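Local coordinates for 3-dehydroquinate dehydratase (Clostridium difficile, PDB 4H3D), which catalyses the cis-dehydration of 3-dehydroquinate to 3-dehydroshikimate through a lysine Schiff base, the third step of the chorismate pathway, at residues B[86-91]-B[145-149]; B[152-158]-B[184-188]; B[173-179]-B[204-210]. All coordinates share one frame. Where two conformers were deposited one is given. Residues are numbered along the deposited sequence.

Contact 1 of 3, residues B[86-91]-B[145-149]. With SHL (5-hydroxy-6-methyl-4-oxo-4H-pyran-2-carboxylic acid), chain I; ACT (acetate ion), chain J.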
loop_
_atom_site.group_PDB
_atom_site.type_symbol
_atom_site.label_atom_id
_atom_site.label_comp_id
_atom_site.label_asym_id
_atom_site.label_seq_id
_atom_site.Cartn_x
_atom_site.Cartn_y
_atom_site.Cartn_z
ATOM N N ARG B 86 -1.588 17.082 -21.829
ATOM C CA ARG B 86 -0.547 17.329 -20.835
ATOM C C ARG B 86 0.542 18.162 -21.493
ATOM O O ARG B 86 1.119 17.753 -22.494
ATOM C CB ARG B 86 0.011 15.981 -20.338
ATOM C CG ARG B 86 1.048 16.080 -19.240
ATOM C CD ARG B 86 0.532 16.785 -17.957
ATOM N NE ARG B 86 -0.512 16.030 -17.261
ATOM C CZ ARG B 86 -1.751 16.461 -17.013
ATOM N NH1 ARG B 86 -2.136 17.689 -17.367
ATOM N NH2 ARG B 86 -2.595 15.672 -16.356
ATOM N N SER B 87 0.803 19.350 -20.959
ATOM C CA SER B 87 1.789 20.230 -21.570
ATOM C C SER B 87 3.219 19.762 -21.282
ATOM O O SER B 87 3.484 19.014 -20.324
ATOM C CB SER B 87 1.589 21.686 -21.102
ATOM O OG SER B 87 2.146 21.880 -19.816
ATOM N N VAL B 88 4.132 20.202 -22.134
ATOM C CA VAL B 88 5.543 19.847 -22.032
ATOM C C VAL B 88 6.121 20.162 -20.664
ATOM O O VAL B 88 6.862 19.360 -20.106
ATOM C CB VAL B 88 6.374 20.555 -23.128
ATOM C CG1 VAL B 88 7.880 20.388 -22.875
ATOM C CG2 VAL B 88 5.982 20.029 -24.519
ATOM N N VAL B 89 5.752 21.306 -20.097
ATOM C CA VAL B 89 6.315 21.703 -18.810
ATOM C C VAL B 89 5.895 20.757 -17.691
ATOM O O VAL B 89 6.565 20.678 -16.674
ATOM C CB VAL B 89 5.953 23.163 -18.430
ATOM C CG1 VAL B 89 6.299 24.094 -19.570
ATOM C CG2 VAL B 89 4.490 23.287 -18.063
ATOM N N GLU B 90 4.795 20.027 -17.882
ATOM C CA GLU B 90 4.341 19.088 -16.869
ATOM C C GLU B 90 4.420 17.614 -17.327
ATOM O O GLU B 90 3.656 16.783 -16.880
ATOM C CB GLU B 90 2.946 19.508 -16.348
ATOM C CG GLU B 90 3.038 20.896 -15.683
ATOM C CD GLU B 90 1.857 21.274 -14.825
ATOM O OE1 GLU B 90 1.285 20.402 -14.128
ATOM O OE2 GLU B 90 1.520 22.479 -14.826
ATOM N N GLY B 91 5.370 17.323 -18.220
ATOM C CA GLY B 91 5.654 15.961 -18.657
ATOM C C GLY B 91 5.159 15.539 -20.026
ATOM O O GLY B 91 5.392 14.393 -20.447
ATOM N N SER B 145 -5.091 20.221 -12.556
ATOM C CA SER B 145 -3.932 19.471 -12.116
ATOM C C SER B 145 -2.669 20.293 -11.957
ATOM O O SER B 145 -2.516 21.365 -12.551
ATOM C CB SER B 145 -3.653 18.328 -13.107
ATOM O OG SER B 145 -3.266 18.832 -14.377
ATOM N N ASN B 146 -1.763 19.764 -11.148
ATOM C CA ASN B 146 -0.436 20.349 -10.934
ATOM C C ASN B 146 0.558 19.224 -10.686
ATOM O O ASN B 146 0.237 18.220 -10.022
ATOM C CB ASN B 146 -0.463 21.324 -9.766
ATOM C CG ASN B 146 0.890 21.976 -9.495
ATOM O OD1 ASN B 146 1.434 21.837 -8.399
ATOM N ND2 ASN B 146 1.441 22.660 -10.485
ATOM N N HIS B 147 1.763 19.384 -11.219
ATOM C CA HIS B 147 2.817 18.383 -11.087
ATOM C C HIS B 147 4.146 18.977 -10.650
ATOM O O HIS B 147 4.471 20.124 -10.982
ATOM C CB HIS B 147 3.056 17.723 -12.432
ATOM C CG HIS B 147 1.821 17.160 -13.045
ATOM N ND1 HIS B 147 0.890 17.945 -13.687
ATOM C CD2 HIS B 147 1.366 15.888 -13.130
ATOM C CE1 HIS B 147 -0.096 17.183 -14.125
ATOM N NE2 HIS B 147 0.172 15.929 -13.802
ATOM N N ASP B 148 4.892 18.207 -9.870
ATOM C CA ASP B 148 6.242 18.567 -9.554
ATOM C C ASP B 148 7.026 17.294 -9.762
ATOM O O ASP B 148 6.805 16.286 -9.057
ATOM C CB ASP B 148 6.386 19.113 -8.143
ATOM C CG ASP B 148 7.757 19.738 -7.897
ATOM O OD1 ASP B 148 8.782 19.221 -8.421
ATOM O OD2 ASP B 148 7.806 20.758 -7.173
ATOM N N PHE B 149 7.905 17.310 -10.757
ATOM C CA PHE B 149 8.729 16.133 -11.068
ATOM C C PHE B 149 10.066 16.061 -10.345
ATOM O O PHE B 149 10.804 15.102 -10.525
ATOM C CB PHE B 149 8.956 16.033 -12.573
ATOM C CG PHE B 149 7.757 15.630 -13.298
ATOM C CD1 PHE B 149 6.852 16.575 -13.727
ATOM C CD2 PHE B 149 7.493 14.284 -13.520
ATOM C CE1 PHE B 149 5.697 16.188 -14.395
ATOM C CE2 PHE B 149 6.343 13.888 -14.174
ATOM C CZ PHE B 149 5.442 14.838 -14.610
HETATM O OAD SHL I . -0.121 7.737 -13.135
HETATM C CAH SHL I . 0.778 8.611 -13.224
HETATM O OAA SHL I . 1.994 8.298 -13.147
HETATM C CAK SHL I . 0.384 9.991 -13.422
HETATM O OAG SHL I . -1.018 10.292 -13.496
HETATM C CAF SHL I . -1.417 11.587 -13.882
HETATM C CAL SHL I . -2.736 11.827 -14.081
HETATM C CAJ SHL I . -0.443 12.489 -14.130
HETATM O OAC SHL I . -0.776 13.716 -14.522
HETATM C CAI SHL I . 0.879 12.174 -13.981
HETATM C CAE SHL I . 1.289 10.950 -13.628
HETATM O OAB SHL I . 1.805 13.097 -14.194
HETATM C C ACT J . 9.486 20.155 -12.648
HETATM O O ACT J . 8.404 19.581 -12.327
HETATM O OXT ACT J . 10.097 20.729 -11.719
HETATM C CH3 ACT J . 10.032 20.148 -14.046
HETATM O O HOH W 1 -0.228 22.881 -13.197
#
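The direct hydrogen bond between the segments is a His-carboxylate one: H147 ND1 donates to E90 OE1 at 2.5 Å, nearly in line. This is consistent with E90 orienting the imidazole, whose NE2 faces the substrate pocket, where H147 NE2 is hydrogen-bonded to SHL OAC at 2.5 Å, fitting the role of H147 as proton donor/acceptor. R86, a 3-dehydroquinate-binding residue, reaches the same oxygen, with R86 NH2 donating to SHL OAC at 3.2 Å, and its guanidinium lies with one face over H147 CE1 (3.4 Å from R86 NE). A water adds a bridge, donating to E90 OE2 (2.4 Å) and S145 O (2.8 Å) and accepting from N146 ND2 (3.2 Å); N146 OD1 is held by R161. A polar contact at a ring edge completes the set: E90 O lies near the plane of the F149 ring, 3.3 Å from F149 CE1. Beside it sits G91, where phi is 104° and a CB would be jammed against the preceding carbonyl O and sit tight against F149 CZ. Segment 86-91 follows strand 81-84, and R86 also salt-bridges D118 and E120 on strand 116-120. Strand 141-148 lies between that strand and strand 172-177, hydrogen-bonded through its backbone to both.

Contact 2 of 3, residues B[152-158]-B[184-188]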
loop_
_atom_site.group_PDB
_atom_site.type_symbol
_atom_site.label_atom_id
_atom_site.label_comp_id
_atom_site.label_asym_id
_atom_site.label_seq_id
_atom_site.Cartn_x
_atom_site.Cartn_y
_atom_site.Cartn_z
ATOM N N THR B 152 8.826 17.004 -3.464
ATOM C CA THR B 152 7.537 16.942 -2.804
ATOM C C THR B 152 7.408 18.216 -1.961
ATOM O O THR B 152 8.108 18.381 -0.965
ATOM C CB THR B 152 7.405 15.701 -1.914
ATOM O OG1 THR B 152 7.515 14.521 -2.728
ATOM C CG2 THR B 152 6.034 15.704 -1.180
ATOM N N PRO B 153 6.536 19.139 -2.379
ATOM C CA PRO B 153 6.386 20.350 -1.590
ATOM C C PRO B 153 5.896 19.996 -0.173
ATOM O O PRO B 153 5.342 18.901 0.045
ATOM C CB PRO B 153 5.341 21.151 -2.364
ATOM C CG PRO B 153 5.382 20.598 -3.754
ATOM C CD PRO B 153 5.683 19.150 -3.581
ATOM N N LYS B 154 6.098 20.912 0.770
ATOM C CA LYS B 154 5.675 20.695 2.145
ATOM C C LYS B 154 4.163 20.478 2.211
ATOM O O LYS B 154 3.423 20.905 1.318
ATOM C CB LYS B 154 6.086 21.878 3.026
ATOM C CG LYS B 154 7.583 22.198 2.947
ATOM C CD LYS B 154 8.354 20.927 3.088
ATOM C CE LYS B 154 9.843 21.108 2.969
ATOM N NZ LYS B 154 10.469 19.762 2.955
ATOM N N LYS B 155 3.714 19.807 3.264
ATOM C CA LYS B 155 2.277 19.530 3.455
ATOM C C LYS B 155 1.397 20.768 3.201
ATOM O O LYS B 155 0.453 20.717 2.425
ATOM C CB LYS B 155 2.064 19.006 4.884
ATOM C CG LYS B 155 0.612 18.757 5.276
ATOM C CD LYS B 155 0.514 18.129 6.673
ATOM C CE LYS B 155 1.003 19.040 7.807
ATOM N NZ LYS B 155 0.117 20.222 8.045
ATOM N N GLU B 156 1.736 21.882 3.844
ATOM C CA GLU B 156 0.946 23.098 3.723
ATOM C C GLU B 156 0.930 23.648 2.296
ATOM O O GLU B 156 -0.069 24.237 1.890
ATOM C CB GLU B 156 1.328 24.170 4.777
ATOM C CG GLU B 156 2.778 24.244 5.124
ATOM C CD GLU B 156 3.215 23.110 6.073
ATOM O OE1 GLU B 156 2.661 22.998 7.204
ATOM O OE2 GLU B 156 4.120 22.350 5.692
ATOM N N GLU B 157 2.022 23.448 1.542
ATOM C CA GLU B 157 2.068 23.869 0.136
ATOM C C GLU B 157 1.112 23.013 -0.682
ATOM O O GLU B 157 0.366 23.519 -1.504
ATOM C CB GLU B 157 3.472 23.723 -0.452
ATOM C CG GLU B 157 4.524 24.578 0.203
ATOM C CD GLU B 157 5.880 24.352 -0.427
ATOM O OE1 GLU B 157 6.066 24.772 -1.596
ATOM O OE2 GLU B 157 6.758 23.767 0.257
ATOM N N ILE B 158 1.150 21.705 -0.462
ATOM C CA ILE B 158 0.250 20.782 -1.183
ATOM C C ILE B 158 -1.219 21.168 -0.879
ATOM O O ILE B 158 -2.036 21.348 -1.803
ATOM C CB ILE B 158 0.540 19.325 -0.810
ATOM C CG1 ILE B 158 1.943 18.927 -1.296
ATOM C CG2 ILE B 158 -0.500 18.376 -1.442
ATOM C CD1 ILE B 158 2.411 17.596 -0.761
ATOM N N ASP B 184 9.021 11.671 2.134
ATOM C CA ASP B 184 8.250 12.511 1.160
ATOM C C ASP B 184 6.956 11.833 0.708
ATOM O O ASP B 184 5.931 12.504 0.479
ATOM C CB ASP B 184 9.083 12.844 -0.082
ATOM C CG ASP B 184 10.064 13.970 0.141
ATOM O OD1 ASP B 184 9.949 14.687 1.162
ATOM O OD2 ASP B 184 10.948 14.159 -0.739
ATOM N N VAL B 185 7.009 10.515 0.557
ATOM C CA VAL B 185 5.805 9.733 0.205
ATOM C C VAL B 185 4.781 9.901 1.324
ATOM O O VAL B 185 3.590 10.145 1.067
ATOM C CB VAL B 185 6.109 8.263 0.028
ATOM C CG1 VAL B 185 4.822 7.496 -0.310
ATOM C CG2 VAL B 185 7.165 8.034 -1.053
ATOM N N LEU B 186 5.247 9.792 2.571
ATOM C CA LEU B 186 4.364 9.944 3.721
ATOM C C LEU B 186 3.791 11.372 3.809
ATOM O O LEU B 186 2.632 11.560 4.182
ATOM C CB LEU B 186 5.083 9.532 5.025
ATOM C CG LEU B 186 5.598 8.072 5.074
ATOM C CD1 LEU B 186 6.272 7.767 6.397
ATOM C CD2 LEU B 186 4.463 7.076 4.829
ATOM N N VAL B 187 4.586 12.376 3.454
ATOM C CA VAL B 187 4.093 13.781 3.447
ATOM C C VAL B 187 2.925 13.956 2.466
ATOM O O VAL B 187 1.881 14.579 2.797
ATOM C CB VAL B 187 5.234 14.762 3.107
ATOM C CG1 VAL B 187 4.680 16.180 2.811
ATOM C CG2 VAL B 187 6.297 14.773 4.249
ATOM N N LEU B 188 3.076 13.395 1.272
ATOM C CA LEU B 188 2.010 13.420 0.267
ATOM C C LEU B 188 0.742 12.784 0.842
ATOM O O LEU B 188 -0.369 13.357 0.736
ATOM C CB LEU B 188 2.460 12.704 -1.031
ATOM C CG LEU B 188 1.482 12.658 -2.219
ATOM C CD1 LEU B 188 0.414 11.553 -2.074
ATOM C CD2 LEU B 188 0.825 14.047 -2.476
HETATM O O HOH W 2 5.885 12.355 -2.441
HETATM O O HOH W 3 11.191 16.542 -1.925
HETATM O O HOH W 4 8.313 17.036 1.402
#
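T152 opens the contact, pointing at the 184-188 segment, with OG1 3.5 Å from D184 CB. Three waters join this pair: one lies between T152 OG1 (2.7 Å) and D184 O (2.9 Å, weak), a second accepts from T152 N (2.9 Å) and donates to D184 OD2 (2.7 Å), and a third donates to T152 O (2.7 Å) and D184 OD1 (2.9 Å). D184 OD2 is also held by the backbone of Q180. The CA-to-CB bond of P153 points away, but its carbonyl meets V187, P153 O to V187 CG1 3.9 Å. K154 takes the N-cap position of helix 155-167, and its N donates to E157 OE2 at 3.0 Å. K155 N comes within 3.8 Å of V187 CG1, while the amine runs on to a salt bridge with E194. One turn later I158 drops inward, its CD1 4.2 Å from L188 CD2 and 4.5 Å from V187 CG1. Beneath this apolar end lie strands 172-177 and 205-208, since I158 touches I175 and L188 touches V177, T206 and S208. Two successive helices side by side over the strands form part of the outer helical layer of a TIM barrel.

Contact 3 of 3, residues B[173-179]-B[204-210]. With SHL (5-hydroxy-6-methyl-4-oxo-4H-pyran-2-carboxylic acid), chain I.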
loop_
_atom_site.group_PDB
_atom_site.type_symbol
_atom_site.label_atom_id
_atom_site.label_comp_id
_atom_site.label_asym_id
_atom_site.label_seq_id
_atom_site.Cartn_x
_atom_site.Cartn_y
_atom_site.Cartn_z
ATOM N N PRO B 173 -9.648 18.445 -7.813
ATOM C CA PRO B 173 -8.259 18.863 -7.705
ATOM C C PRO B 173 -7.330 17.662 -7.806
ATOM O O PRO B 173 -7.615 16.611 -7.215
ATOM C CB PRO B 173 -8.175 19.443 -6.303
ATOM C CG PRO B 173 -9.531 19.870 -5.969
ATOM C CD PRO B 173 -10.452 18.905 -6.676
ATOM N N LYS B 174 -6.222 17.812 -8.534
ATOM C CA LYS B 174 -5.278 16.728 -8.699
ATOM C C LYS B 174 -3.860 17.215 -8.532
ATOM O O LYS B 174 -3.474 18.232 -9.124
ATOM C CB LYS B 174 -5.397 16.112 -10.096
ATOM C CG LYS B 174 -4.318 15.033 -10.401
ATOM C CD LYS B 174 -4.430 14.513 -11.798
ATOM C CE LYS B 174 -3.356 13.464 -12.070
ATOM N NZ LYS B 174 -3.397 12.963 -13.479
ATOM N N ILE B 175 -3.078 16.493 -7.743
ATOM C CA ILE B 175 -1.676 16.818 -7.581
ATOM C C ILE B 175 -0.818 15.584 -7.612
ATOM O O ILE B 175 -1.160 14.545 -7.038
ATOM C CB ILE B 175 -1.373 17.715 -6.326
ATOM C CG1 ILE B 175 0.011 18.355 -6.472
ATOM C CG2 ILE B 175 -1.483 16.939 -5.020
ATOM C CD1 ILE B 175 0.292 19.453 -5.474
ATOM N N ALA B 176 0.268 15.680 -8.362
ATOM C CA ALA B 176 1.244 14.594 -8.489
ATOM C C ALA B 176 2.628 15.174 -8.164
ATOM O O ALA B 176 3.046 16.174 -8.762
ATOM C CB ALA B 176 1.222 14.009 -9.903
ATOM N N VAL B 177 3.332 14.544 -7.230
ATOM C CA VAL B 177 4.632 15.034 -6.768
ATOM C C VAL B 177 5.677 13.923 -6.783
ATOM O O VAL B 177 5.339 12.737 -6.816
ATOM C CB VAL B 177 4.522 15.643 -5.355
ATOM C CG1 VAL B 177 3.552 16.844 -5.381
ATOM C CG2 VAL B 177 4.064 14.593 -4.326
ATOM N N MET B 178 6.948 14.312 -6.762
ATOM C CA MET B 178 8.040 13.353 -6.840
ATOM C C MET B 178 8.746 13.241 -5.483
ATOM O O MET B 178 9.276 14.234 -4.975
ATOM C CB MET B 178 9.051 13.796 -7.906
ATOM C CG MET B 178 10.214 12.803 -8.141
ATOM S SD MET B 178 9.616 11.230 -8.846
ATOM C CE MET B 178 9.066 11.734 -10.475
ATOM N N PRO B 179 8.777 12.028 -4.893
ATOM C CA PRO B 179 9.497 11.945 -3.629
ATOM C C PRO B 179 10.999 11.888 -3.842
ATOM O O PRO B 179 11.450 11.293 -4.811
ATOM C CB PRO B 179 9.023 10.609 -3.041
ATOM C CG PRO B 179 8.764 9.755 -4.236
ATOM C CD PRO B 179 8.252 10.710 -5.321
ATOM N N ILE B 204 -10.733 14.626 -4.147
ATOM C CA ILE B 204 -9.418 15.027 -4.587
ATOM C C ILE B 204 -8.662 13.817 -5.092
ATOM O O ILE B 204 -9.008 12.662 -4.768
ATOM C CB ILE B 204 -8.605 15.716 -3.466
ATOM C CG1 ILE B 204 -8.289 14.728 -2.333
ATOM C CG2 ILE B 204 -9.391 16.956 -2.919
ATOM C CD1 ILE B 204 -7.455 15.303 -1.218
ATOM N N ILE B 205 -7.648 14.097 -5.909
ATOM C CA ILE B 205 -6.797 13.101 -6.530
ATOM C C ILE B 205 -5.352 13.449 -6.214
ATOM O O ILE B 205 -4.898 14.555 -6.517
ATOM C CB ILE B 205 -6.940 13.146 -8.075
ATOM C CG1 ILE B 205 -8.398 12.970 -8.498
ATOM C CG2 ILE B 205 -6.021 12.106 -8.742
ATOM C CD1 ILE B 205 -8.663 13.428 -9.985
ATOM N N THR B 206 -4.614 12.516 -5.616
ATOM C CA THR B 206 -3.208 12.759 -5.299
ATOM C C THR B 206 -2.380 11.544 -5.541
ATOM O O THR B 206 -2.888 10.394 -5.445
ATOM C CB THR B 206 -2.984 13.121 -3.813
ATOM O OG1 THR B 206 -3.235 11.964 -2.986
ATOM C CG2 THR B 206 -3.905 14.294 -3.394
ATOM N N MET B 207 -1.107 11.761 -5.863
ATOM C CA MET B 207 -0.162 10.665 -6.023
ATOM C C MET B 207 1.266 11.114 -5.810
ATOM O O MET B 207 1.610 12.286 -5.995
ATOM C CB MET B 207 -0.267 10.008 -7.400
ATOM C CG MET B 207 0.319 10.815 -8.519
ATOM S SD MET B 207 0.124 9.992 -10.110
ATOM C CE MET B 207 -1.665 9.901 -10.230
ATOM N N SER B 208 2.073 10.151 -5.389
ATOM C CA SER B 208 3.491 10.297 -5.201
ATOM C C SER B 208 4.018 9.375 -6.285
ATOM O O SER B 208 3.687 8.191 -6.321
ATOM C CB SER B 208 3.926 9.800 -3.811
ATOM O OG SER B 208 5.307 9.987 -3.641
ATOM N N MET B 209 4.809 9.924 -7.183
ATOM C CA MET B 209 5.318 9.193 -8.327
ATOM C C MET B 209 6.556 8.340 -7.978
ATOM O O MET B 209 7.004 8.336 -6.837
ATOM C CB MET B 209 5.633 10.189 -9.454
ATOM C CG MET B 209 4.394 10.963 -9.951
ATOM S SD MET B 209 4.754 12.121 -11.309
ATOM C CE MET B 209 5.747 13.337 -10.467
ATOM N N SER B 210 7.056 7.593 -8.982
ATOM C CA SER B 210 8.207 6.677 -8.869
ATOM C C SER B 210 7.846 5.395 -8.087
ATOM O O SER B 210 6.774 5.309 -7.487
ATOM C CB SER B 210 9.424 7.342 -8.226
ATOM O OG SER B 210 9.331 7.355 -6.812
HETATM O OAD SHL I . -0.121 7.737 -13.135
HETATM C CAH SHL I . 0.778 8.611 -13.224
HETATM O OAA SHL I . 1.994 8.298 -13.147
HETATM C CAK SHL I . 0.384 9.991 -13.422
HETATM O OAG SHL I . -1.018 10.292 -13.496
HETATM C CAF SHL I . -1.417 11.587 -13.882
HETATM C CAL SHL I . -2.736 11.827 -14.081
HETATM C CAJ SHL I . -0.443 12.489 -14.130
HETATM O OAC SHL I . -0.776 13.716 -14.522
HETATM C CAI SHL I . 0.879 12.174 -13.981
HETATM C CAE SHL I . 1.289 10.950 -13.628
HETATM O OAB SHL I . 1.805 13.097 -14.194
#
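This is a parallel pairing of neighbouring strands in the barrel wall, 173-177 beside 205-208, with axes 4.7 Å apart and only 3° between their directions. Five backbone hydrogen bonds alternate along it: I205 N to P173 O (2.8 Å), I175 N to I205 O (2.9 Å), M207 N to I175 O (3.0 Å), V177 N to M207 O (3.1 Å) and M209 N to V177 O (2.9 Å). Side chains of K174, A176, I205 and M207 share the inner face, where A176 CB meets M207 CG at 3.6 Å; those of I175, V177, T206 and S208 face the helices. Past the strand ends, M178 CE packs on M209 CE at 3.7 Å. K174, extended with all chi angles t, carries the ligand: its NZ is bonded covalently to SHL CAL at 1.4 Å, and M207 SD lies 3.3 Å from SHL CAK. Helix 182-199 connects the strands as a beta-alpha-beta crossover, and K174 is the Schiff-base lysine of this class I aldolase-type TIM barrel.

Contacts 1 and 3 are buried in the barrel, their centres 11 Å apart, and both touch SHL; contact 2 is only partly buried, in the outer helical layer. Strands 141-148 and 172-177 join contacts 1 and 3 directly: D148 N lies 3.0 Å from A176 O, probably hydrogen-bonded. Contact 2 meets contact 3 where T152 OG1 comes 2.9 Å from M178 O, and its second helix, 182-199, is the crossover between the strands of contact 3. Chemistry follows position: charged and polar side chains around a ligand oxygen in contact 1, regular backbone pairing plus a covalent lysine adduct in contact 3, water bridges and aliphatic packing in contact 2.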